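Local coordinates for protein citryl-spermidine/3,4-dihydroxybenzoyl-citryl-spermidine:spermidine ligase (Bacillus anthracis, PDB 3TO3) that catalyses the ATP-dependent condensation of spermidine with citryl-spermidine intermediates, a step in the biosynthesis of the siderophore petrobactin, at residues Ile324-Leu328 / Phe460-Phe466; Lys10-Ile15 / Thr133-Glu138; Ile192-Lys198 / Gln240-Val246. All blocks are in the same frame, centred on the assembly; numbering follows the deposited sequence. Where two conformers were deposited one is given.

Contact 1. Residues Ile324-Leu328 / Phe460-Phe466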
loop_
_atom_site.group_PDB
_atom_site.type_symbol
_atom_site.label_atom_id
_atom_site.label_comp_id
_atom_site.label_asym_id
_atom_site.label_seq_id
_atom_site.Cartn_x
_atom_site.Cartn_y
_atom_site.Cartn_z
ATOM N N ILE B 324 32.145 -4.130 10.702
ATOM C CA ILE B 324 31.936 -5.543 10.937
ATOM C C ILE B 324 32.774 -6.352 9.935
ATOM O O ILE B 324 33.393 -7.364 10.299
ATOM C CB ILE B 324 30.450 -5.926 10.874
ATOM C CG1 ILE B 324 29.709 -5.362 12.087
ATOM C CG2 ILE B 324 30.278 -7.453 10.826
ATOM C CD1 ILE B 324 28.191 -5.638 12.064
ATOM N N SER B 325 32.855 -5.893 8.687
ATOM C CA SER B 325 33.586 -6.685 7.697
ATOM C C SER B 325 35.097 -6.656 7.965
ATOM O O SER B 325 35.759 -7.676 7.826
ATOM C CB SER B 325 33.237 -6.286 6.259
ATOM O OG SER B 325 31.929 -6.698 5.935
ATOM N N ASN B 326 35.628 -5.502 8.371
ATOM C CA ASN B 326 37.043 -5.398 8.731
ATOM C C ASN B 326 37.362 -6.317 9.909
ATOM O O ASN B 326 38.350 -7.054 9.894
ATOM C CB ASN B 326 37.424 -3.943 9.034
ATOM C CG ASN B 326 38.848 -3.795 9.587
ATOM O OD1 ASN B 326 39.047 -3.262 10.682
ATOM N ND2 ASN B 326 39.841 -4.262 8.822
ATOM N N TRP B 327 36.502 -6.279 10.921
ATOM C CA TRP B 327 36.614 -7.174 12.067
ATOM C C TRP B 327 36.617 -8.671 11.690
ATOM O O TRP B 327 37.469 -9.431 12.165
ATOM C CB TRP B 327 35.446 -6.920 13.000
ATOM C CG TRP B 327 35.425 -7.779 14.218
ATOM C CD1 TRP B 327 36.476 -8.038 15.049
ATOM C CD2 TRP B 327 34.283 -8.424 14.803
ATOM N NE1 TRP B 327 36.068 -8.827 16.098
ATOM C CE2 TRP B 327 34.726 -9.074 15.972
ATOM C CE3 TRP B 327 32.936 -8.519 14.451
ATOM C CZ2 TRP B 327 33.870 -9.807 16.786
ATOM C CZ3 TRP B 327 32.095 -9.248 15.260
ATOM C CH2 TRP B 327 32.564 -9.878 16.416
ATOM N N LEU B 328 35.657 -9.107 10.870
ATOM C CA LEU B 328 35.624 -10.524 10.465
ATOM C C LEU B 328 36.827 -10.854 9.622
ATOM O O LEU B 328 37.412 -11.923 9.749
ATOM C CB LEU B 328 34.371 -10.876 9.669
ATOM C CG LEU B 328 33.108 -10.903 10.498
ATOM C CD1 LEU B 328 31.914 -11.057 9.562
ATOM C CD2 LEU B 328 33.205 -12.025 11.536
ATOM N N PHE B 460 26.683 -9.924 6.391
ATOM C CA PHE B 460 27.062 -9.751 7.814
ATOM C C PHE B 460 26.335 -8.645 8.586
ATOM O O PHE B 460 26.085 -8.753 9.782
ATOM C CB PHE B 460 28.578 -9.532 7.902
ATOM C CG PHE B 460 29.336 -10.456 7.006
ATOM C CD1 PHE B 460 29.082 -11.816 7.054
ATOM C CD2 PHE B 460 30.226 -9.968 6.057
ATOM C CE1 PHE B 460 29.766 -12.688 6.212
ATOM C CE2 PHE B 460 30.893 -10.831 5.199
ATOM C CZ PHE B 460 30.665 -12.189 5.272
ATOM N N HIS B 461 26.029 -7.559 7.897
ATOM C CA HIS B 461 25.664 -6.361 8.589
ATOM C C HIS B 461 24.407 -6.536 9.454
ATOM O O HIS B 461 24.322 -5.969 10.547
ATOM C CB HIS B 461 25.527 -5.205 7.597
ATOM C CG HIS B 461 24.314 -5.299 6.737
ATOM N ND1 HIS B 461 24.256 -6.103 5.617
ATOM C CD2 HIS B 461 23.101 -4.712 6.844
ATOM C CE1 HIS B 461 23.063 -5.998 5.062
ATOM N NE2 HIS B 461 22.339 -5.164 5.792
ATOM N N GLU B 462 23.400 -7.222 8.933
ATOM C CA GLU B 462 22.186 -7.504 9.715
ATOM C C GLU B 462 22.200 -8.733 10.635
ATOM O O GLU B 462 21.760 -8.650 11.782
ATOM C CB GLU B 462 20.965 -7.567 8.795
ATOM C CG GLU B 462 21.156 -8.482 7.578
ATOM C CD GLU B 462 20.044 -8.327 6.546
ATOM O OE1 GLU B 462 19.113 -7.516 6.783
ATOM O OE2 GLU B 462 20.106 -9.023 5.501
ATOM N N GLY B 463 22.702 -9.859 10.124
ATOM C CA GLY B 463 22.486 -11.161 10.741
ATOM C C GLY B 463 23.332 -11.655 11.914
ATOM O O GLY B 463 22.838 -12.322 12.833
ATOM N N LEU B 464 24.609 -11.312 11.880
ATOM C CA LEU B 464 25.606 -11.821 12.800
ATOM C C LEU B 464 25.283 -11.707 14.309
ATOM O O LEU B 464 24.831 -10.672 14.810
ATOM C CB LEU B 464 26.910 -11.116 12.468
ATOM C CG LEU B 464 28.149 -11.299 13.299
ATOM C CD1 LEU B 464 29.342 -10.997 12.406
ATOM C CD2 LEU B 464 28.108 -10.380 14.500
ATOM N N GLU B 465 25.508 -12.807 15.015
ATOM C CA GLU B 465 25.498 -12.821 16.463
ATOM C C GLU B 465 26.874 -13.260 16.987
ATOM O O GLU B 465 27.607 -13.980 16.311
ATOM C CB GLU B 465 24.400 -13.752 16.977
ATOM C CG GLU B 465 23.008 -13.254 16.632
ATOM C CD GLU B 465 21.874 -14.068 17.266
ATOM O OE1 GLU B 465 22.133 -15.080 17.947
ATOM O OE2 GLU B 465 20.705 -13.682 17.079
ATOM N N PHE B 466 27.219 -12.839 18.195
ATOM C CA PHE B 466 28.437 -13.319 18.835
ATOM C C PHE B 466 28.293 -13.426 20.351
ATOM O O PHE B 466 27.453 -12.761 20.956
ATOM C CB PHE B 466 29.651 -12.456 18.457
ATOM C CG PHE B 466 29.649 -11.095 19.066
ATOM C CD1 PHE B 466 30.091 -10.905 20.372
ATOM C CD2 PHE B 466 29.234 -9.993 18.330
ATOM C CE1 PHE B 466 30.110 -9.641 20.932
ATOM C CE2 PHE B 466 29.236 -8.721 18.888
ATOM C CZ PHE B 466 29.681 -8.546 20.191
#
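L328 and F460 meet as a bump on a flat surface: the CD1 methyl of the leucine sits over one face of the phenyl ring, 3.9 Å from its centroid and 21° off the ring normal. The same methyl also meets the tip of L464, CD1 to CD1 at 3.8 Å, the two leucines reaching toward each other end to end. One helical turn earlier, I324 lies alongside L464 and runs past it the opposite way. Its CG2 branch, anti to the backbone N (chi1 -70° for CG1), touches both F460 CB and L464 CD1, 4.0 Å from each. On the loop side L464 is the main bump, its CD1 lodged in the hollow between I324 and L328, while its CD2 comes to the edge of the W327 indole.

Beyond L464 the contact becomes aromatic. W327 turns the edge of its six-membered ring toward the face of F466 in a T-shaped stack, with centroids 5.5 Å apart and planes at 76°; the closest approach is W327 CH2 to F466 CD2 at 3.8 Å. At the other end S325 OG rests at the edge of the F460 ring, 3.7 Å from CD2, but its hydrogen bond is with E349 N. The carboxylate of E349 also accepts a hydrogen bond from the backbone N of F460, tying the start of the turn to strand 345-355.

All eight touching residues are buried. This is hydrophobic packing of helix 315-333 against the turn that carries E462, a residue of the ATP-binding site in this IucA/IucC-family synthetase.

Contact 2. Residues Lys10-Ile15 / Thr133-Glu138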
loop_
_atom_site.group_PDB
_atom_site.type_symbol
_atom_site.label_atom_id
_atom_site.label_comp_id
_atom_site.label_asym_id
_atom_site.label_seq_id
_atom_site.Cartn_x
_atom_site.Cartn_y
_atom_site.Cartn_z
ATOM N N LYS B 10 0.841 -11.877 -21.478
ATOM C CA LYS B 10 1.624 -12.887 -20.754
ATOM C C LYS B 10 1.045 -13.187 -19.392
ATOM O O LYS B 10 0.893 -14.353 -19.007
ATOM C CB LYS B 10 3.077 -12.434 -20.558
ATOM C CG LYS B 10 3.940 -12.500 -21.802
ATOM C CD LYS B 10 5.386 -12.161 -21.460
ATOM C CE LYS B 10 6.282 -12.163 -22.693
ATOM N NZ LYS B 10 6.444 -13.543 -23.223
ATOM N N ILE B 11 0.756 -12.128 -18.646
ATOM C CA ILE B 11 0.210 -12.278 -17.314
ATOM C C ILE B 11 -1.060 -13.101 -17.360
ATOM O O ILE B 11 -1.248 -14.031 -16.544
ATOM C CB ILE B 11 -0.157 -10.919 -16.687
ATOM C CG1 ILE B 11 1.094 -10.139 -16.429
ATOM C CG2 ILE B 11 -0.752 -11.143 -15.319
ATOM C CD1 ILE B 11 1.835 -10.739 -15.300
ATOM N N LEU B 12 -1.944 -12.754 -18.296
ATOM C CA LEU B 12 -3.201 -13.482 -18.399
ATOM C C LEU B 12 -2.990 -14.952 -18.752
ATOM O O LEU B 12 -3.567 -15.825 -18.114
ATOM C CB LEU B 12 -4.130 -12.831 -19.405
ATOM C CG LEU B 12 -4.847 -11.621 -18.847
ATOM C CD1 LEU B 12 -5.833 -11.097 -19.893
ATOM C CD2 LEU B 12 -5.569 -12.035 -17.590
ATOM N N LYS B 13 -2.150 -15.225 -19.751
ATOM C CA LYS B 13 -1.831 -16.604 -20.099
ATOM C C LYS B 13 -1.218 -17.352 -18.909
ATOM O O LYS B 13 -1.522 -18.524 -18.662
ATOM C CB LYS B 13 -0.914 -16.671 -21.328
ATOM C CG LYS B 13 -1.624 -16.350 -22.632
ATOM C CD LYS B 13 -0.764 -16.706 -23.847
ATOM C CE LYS B 13 -1.419 -16.255 -25.162
ATOM N NZ LYS B 13 -0.443 -16.156 -26.305
ATOM N N ALA B 14 -0.358 -16.683 -18.160
ATOM C CA ALA B 14 0.248 -17.358 -17.015
ATOM C C ALA B 14 -0.804 -17.725 -15.978
ATOM O O ALA B 14 -0.796 -18.839 -15.446
ATOM C CB ALA B 14 1.336 -16.498 -16.383
ATOM N N ILE B 15 -1.698 -16.781 -15.680
ATOM C CA ILE B 15 -2.726 -17.025 -14.674
ATOM C C ILE B 15 -3.653 -18.124 -15.133
ATOM O O ILE B 15 -4.139 -18.902 -14.312
ATOM C CB ILE B 15 -3.618 -15.803 -14.362
ATOM C CG1 ILE B 15 -2.804 -14.683 -13.777
ATOM C CG2 ILE B 15 -4.623 -16.175 -13.301
ATOM C CD1 ILE B 15 -1.950 -15.175 -12.659
ATOM N N THR B 133 3.562 -17.722 -10.167
ATOM C CA THR B 133 2.916 -18.230 -11.375
ATOM C C THR B 133 3.521 -17.618 -12.641
ATOM O O THR B 133 3.805 -18.322 -13.589
ATOM C CB THR B 133 1.401 -17.946 -11.381
ATOM O OG1 THR B 133 0.763 -18.717 -10.357
ATOM C CG2 THR B 133 0.799 -18.292 -12.745
ATOM N N ILE B 134 3.729 -16.309 -12.657
ATOM C CA ILE B 134 4.332 -15.666 -13.830
ATOM C C ILE B 134 5.775 -16.160 -14.032
ATOM O O ILE B 134 6.217 -16.451 -15.162
ATOM C CB ILE B 134 4.331 -14.129 -13.688
ATOM C CG1 ILE B 134 2.903 -13.643 -13.480
ATOM C CG2 ILE B 134 4.919 -13.462 -14.947
ATOM C CD1 ILE B 134 2.798 -12.363 -12.703
ATOM N N ALA B 135 6.520 -16.271 -12.940
ATOM C CA ALA B 135 7.891 -16.772 -13.086
ATOM C C ALA B 135 7.948 -18.245 -13.595
ATOM O O ALA B 135 8.704 -18.550 -14.519
ATOM C CB ALA B 135 8.684 -16.590 -11.811
ATOM N N GLN B 136 7.177 -19.144 -12.983
ATOM C CA GLN B 136 7.149 -20.551 -13.410
ATOM C C GLN B 136 6.665 -20.640 -14.861
ATOM O O GLN B 136 7.102 -21.493 -15.614
ATOM C CB GLN B 136 6.245 -21.397 -12.519
ATOM C CG GLN B 136 6.673 -21.440 -11.064
ATOM C CD GLN B 136 8.082 -21.948 -10.905
ATOM O OE1 GLN B 136 8.475 -22.906 -11.564
ATOM N NE2 GLN B 136 8.869 -21.284 -10.066
ATOM N N TYR B 137 5.772 -19.740 -15.257
ATOM C CA TYR B 137 5.265 -19.787 -16.608
ATOM C C TYR B 137 6.295 -19.303 -17.646
ATOM O O TYR B 137 6.347 -19.813 -18.753
ATOM C CB TYR B 137 3.979 -18.988 -16.707
ATOM C CG TYR B 137 3.395 -18.986 -18.085
ATOM C CD1 TYR B 137 2.660 -20.067 -18.528
ATOM C CD2 TYR B 137 3.558 -17.897 -18.944
ATOM C CE1 TYR B 137 2.103 -20.095 -19.801
ATOM C CE2 TYR B 137 2.999 -17.906 -20.236
ATOM C CZ TYR B 137 2.272 -19.027 -20.650
ATOM O OH TYR B 137 1.700 -19.114 -21.897
ATOM N N GLU B 138 7.133 -18.340 -17.286
ATOM C CA GLU B 138 8.134 -17.835 -18.223
ATOM C C GLU B 138 9.387 -18.699 -18.371
ATOM O O GLU B 138 10.099 -18.569 -19.366
ATOM C CB GLU B 138 8.533 -16.407 -17.856
ATOM C CG GLU B 138 7.425 -15.421 -18.119
ATOM C CD GLU B 138 7.223 -15.164 -19.603
ATOM O OE1 GLU B 138 6.071 -15.290 -20.085
ATOM O OE2 GLU B 138 8.217 -14.818 -20.287
#
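Two helices packed almost at a right angle form this contact: the end of the N-terminal helix 6-15 crosses the end of helix 115-138, their short segments inclined at 92° with axes 8.8 Å apart at closest approach. At the centre, the small side chain of A14 lets the backbones come near, its CB lying 3.6 Å from Y137 CB.

The tyrosine ring lies against the other helix. With CG anti to the backbone N (chi1 180°), Y137 lays one face on A14 CA, which stands 3.9 Å from the ring centroid and 17° off the normal, a CH-pi contact made by backbone rather than by a side-chain tip. Farther out, its OH reaches the aliphatic part of K13, 3.6 Å from CB. T133 contributes its methyl, CG2, to A14 O and the CD1 of I15, while its hydroxyl is hydrogen-bonded to I129 O within its own helix. The terminal methyls of I11 and I134 meet on the buried side, where F179 of helix 175-181 packs against both residues.

On the partly exposed side, K10 and E138 cross at about a right angle. E138 OE1 lies 3.5 Å from K10 CD and 3.6 Å from K10 NZ, the latter a long salt bridge. I11 and I15 also pack on I256 and I263 of the second subunit, and I15 O accepts a bond from Q264 NE2 of that subunit.

Chemically, the joint relies on apolar and CH-pi packing inside; the charge pair on the partly exposed side, being long, probably adds modest electrostatic attraction.

Contact 3. Residues Ile192-Lys198 / Gln240-Val246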
loop_
_atom_site.group_PDB
_atom_site.type_symbol
_atom_site.label_atom_id
_atom_site.label_comp_id
_atom_site.label_asym_id
_atom_site.label_seq_id
_atom_site.Cartn_x
_atom_site.Cartn_y
_atom_site.Cartn_z
ATOM N N ILE B 192 20.125 5.210 -9.956
ATOM C CA ILE B 192 19.987 6.653 -9.904
ATOM C C ILE B 192 21.009 7.199 -8.898
ATOM O O ILE B 192 21.078 6.717 -7.775
ATOM C CB ILE B 192 18.559 7.043 -9.439
ATOM C CG1 ILE B 192 17.492 6.475 -10.404
ATOM C CG2 ILE B 192 18.468 8.555 -9.213
ATOM C CD1 ILE B 192 17.723 6.756 -11.894
ATOM N N TRP B 193 21.806 8.181 -9.299
ATOM C CA TRP B 193 22.715 8.858 -8.372
ATOM C C TRP B 193 22.086 10.110 -7.817
ATOM O O TRP B 193 21.589 10.943 -8.581
ATOM C CB TRP B 193 24.020 9.258 -9.078
ATOM C CG TRP B 193 24.976 8.130 -9.202
ATOM C CD1 TRP B 193 25.228 7.404 -10.315
ATOM C CD2 TRP B 193 25.758 7.546 -8.153
ATOM N NE1 TRP B 193 26.126 6.418 -10.037
ATOM C CE2 TRP B 193 26.472 6.482 -8.714
ATOM C CE3 TRP B 193 25.937 7.840 -6.795
ATOM C CZ2 TRP B 193 27.364 5.695 -7.969
ATOM C CZ3 TRP B 193 26.807 7.077 -6.065
ATOM C CH2 TRP B 193 27.517 6.006 -6.654
ATOM N N ILE B 194 22.108 10.257 -6.490
ATOM C CA ILE B 194 21.669 11.503 -5.876
ATOM C C ILE B 194 22.782 12.086 -5.005
ATOM O O ILE B 194 23.631 11.366 -4.496
ATOM C CB ILE B 194 20.379 11.338 -4.963
ATOM C CG1 ILE B 194 20.716 10.564 -3.686
ATOM C CG2 ILE B 194 19.218 10.707 -5.718
ATOM C CD1 ILE B 194 19.623 10.497 -2.686
ATOM N N ALA B 195 22.762 13.398 -4.831
ATOM C CA ALA B 195 23.550 14.027 -3.803
ATOM C C ALA B 195 22.685 14.168 -2.561
ATOM O O ALA B 195 21.519 14.550 -2.645
ATOM C CB ALA B 195 24.037 15.391 -4.261
ATOM N N ALA B 196 23.265 13.876 -1.405
ATOM C CA ALA B 196 22.550 13.988 -0.145
ATOM C C ALA B 196 23.342 14.884 0.784
ATOM O O ALA B 196 24.524 14.654 0.984
ATOM C CB ALA B 196 22.383 12.609 0.473
ATOM N N HIS B 197 22.687 15.876 1.373
ATOM C CA HIS B 197 23.337 16.824 2.264
ATOM C C HIS B 197 23.805 16.213 3.613
ATOM O O HIS B 197 23.096 15.421 4.266
ATOM C CB HIS B 197 22.437 18.022 2.481
ATOM C CG HIS B 197 23.134 19.206 3.088
ATOM N ND1 HIS B 197 23.750 19.161 4.320
ATOM C CD2 HIS B 197 23.271 20.480 2.651
ATOM C CE1 HIS B 197 24.247 20.349 4.610
ATOM N NE2 HIS B 197 23.968 21.170 3.614
ATOM N N LYS B 198 25.014 16.590 4.002
ATOM C CA LYS B 198 25.718 15.957 5.097
ATOM C C LYS B 198 25.105 16.328 6.439
ATOM O O LYS B 198 25.497 15.819 7.481
ATOM C CB LYS B 198 27.206 16.358 5.078
ATOM C CG LYS B 198 27.996 15.792 3.897
ATOM C CD LYS B 198 29.489 16.050 4.067
ATOM C CE LYS B 198 30.262 15.923 2.753
ATOM N NZ LYS B 198 31.722 16.332 2.872
ATOM N N GLN B 240 29.232 20.063 0.816
ATOM C CA GLN B 240 28.244 19.739 1.844
ATOM C C GLN B 240 27.454 18.460 1.545
ATOM O O GLN B 240 26.462 18.166 2.233
ATOM C CB GLN B 240 27.273 20.896 2.080
ATOM C CG GLN B 240 27.915 22.161 2.646
ATOM C CD GLN B 240 28.101 22.091 4.145
ATOM O OE1 GLN B 240 29.042 21.476 4.636
ATOM N NE2 GLN B 240 27.193 22.719 4.885
ATOM N N TYR B 241 27.842 17.741 0.490
ATOM C CA TYR B 241 27.069 16.570 0.048
ATOM C C TYR B 241 27.853 15.274 -0.058
ATOM O O TYR B 241 29.024 15.270 -0.437
ATOM C CB TYR B 241 26.429 16.838 -1.309
ATOM C CG TYR B 241 25.386 17.915 -1.268
ATOM C CD1 TYR B 241 24.044 17.598 -1.277
ATOM C CD2 TYR B 241 25.747 19.258 -1.197
ATOM C CE1 TYR B 241 23.085 18.582 -1.234
ATOM C CE2 TYR B 241 24.796 20.248 -1.135
ATOM C CZ TYR B 241 23.454 19.895 -1.167
ATOM O OH TYR B 241 22.485 20.866 -1.122
ATOM N N LEU B 242 27.188 14.175 0.276
ATOM C CA LEU B 242 27.669 12.849 -0.100
ATOM C C LEU B 242 26.864 12.367 -1.319
ATOM O O LEU B 242 25.941 13.040 -1.759
ATOM C CB LEU B 242 27.534 11.896 1.082
ATOM C CG LEU B 242 28.367 12.274 2.322
ATOM C CD1 LEU B 242 27.988 11.450 3.564
ATOM C CD2 LEU B 242 29.891 12.106 2.040
ATOM N N PHE B 243 27.194 11.204 -1.844
ATOM C CA PHE B 243 26.587 10.701 -3.070
ATOM C C PHE B 243 26.111 9.308 -2.812
ATOM O O PHE B 243 26.882 8.505 -2.286
ATOM C CB PHE B 243 27.604 10.706 -4.211
ATOM C CG PHE B 243 28.059 12.091 -4.570
ATOM C CD1 PHE B 243 29.098 12.700 -3.867
ATOM C CD2 PHE B 243 27.411 12.812 -5.557
ATOM C CE1 PHE B 243 29.512 14.009 -4.185
ATOM C CE2 PHE B 243 27.816 14.121 -5.878
ATOM C CZ PHE B 243 28.861 14.710 -5.200
ATOM N N ILE B 244 24.838 9.034 -3.130
ATOM C CA ILE B 244 24.265 7.718 -2.873
ATOM C C ILE B 244 23.549 7.203 -4.113
ATOM O O ILE B 244 22.748 7.912 -4.726
ATOM C CB ILE B 244 23.200 7.864 -1.771
ATOM C CG1 ILE B 244 23.707 8.793 -0.650
ATOM C CG2 ILE B 244 22.732 6.515 -1.275
ATOM C CD1 ILE B 244 22.825 8.777 0.568
ATOM N N PRO B 245 23.802 5.940 -4.461
ATOM C CA PRO B 245 23.070 5.286 -5.548
ATOM C C PRO B 245 21.682 4.800 -5.043
ATOM O O PRO B 245 21.598 4.331 -3.914
ATOM C CB PRO B 245 24.004 4.155 -5.962
ATOM C CG PRO B 245 24.772 3.833 -4.725
ATOM C CD PRO B 245 24.816 5.066 -3.850
ATOM N N VAL B 246 20.642 4.887 -5.872
ATOM C CA VAL B 246 19.293 4.562 -5.458
ATOM C C VAL B 246 18.688 3.619 -6.486
ATOM O O VAL B 246 18.870 3.803 -7.693
ATOM C CB VAL B 246 18.434 5.838 -5.393
ATOM C CG1 VAL B 246 17.043 5.534 -4.883
ATOM C CG2 VAL B 246 19.114 6.889 -4.526
HETATM O O HOH W 1 24.930 23.946 3.636
#
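H197 and Y241 meet through different first torsions: the imidazole swings anti to its own backbone N (chi1 -165°), the phenol anti to its carbonyl carbon (chi1 -66°). In these positions the imidazole turns its edge toward the phenol face, a T-shaped pair, centroids 5.1 Å apart and planes at 64°. Q240 runs beside H197, its CB over the imidazole, and one water joins H197 NE2 to Q240 NE2 at 2.9 Å from each. H197 ND1 is hydrogen-bonded to K199 N, and Y241 OH to K266 O.

At the other end W193 offers a ring face to P245, whose CB sits 4.0 Å from the six-membered-ring centroid. On the opposite face of the sheet, I194 CG2 touches V246 CG2, and A196 CB meets I244 CD1 at 3.9 Å.

An antiparallel ladder of backbone bonds pairs I192 with V246, I194 with I244 and A196 with L242, extended by K198 N to Q240 O at 2.8 Å. P245, lacking an N-H, falls in a non-hydrogen-bonded pair. Strand 192-197 lies between 241-246 and 268-273 in a three-stranded antiparallel sheet. The backbone pairs set the register, with apolar packing on both faces and a water-bridged polar end at H197 and Q240.

In the fold
The three contacts show how different kinds of packing build one chain at different distances from its nucleotide site. Contact 1 lies nearest to it: E462 belongs to the ATP pocket, and the H461 side chain is about 5 Å from bound ATP and about 7 Å from the magnesium ion. Contact 3 stands farther back, the P245 side chain about 9 Å from that of the ATP-binding residue K299; its centre is 26 Å from that of contact 1. Contact 2, away from the annotated sites, lies across the chain's centre from contact 1, with centres 39 Å apart. Contacts 2 and 3, 38 Å apart between centres, both hold residues that pack on the second subunit of the homodimer.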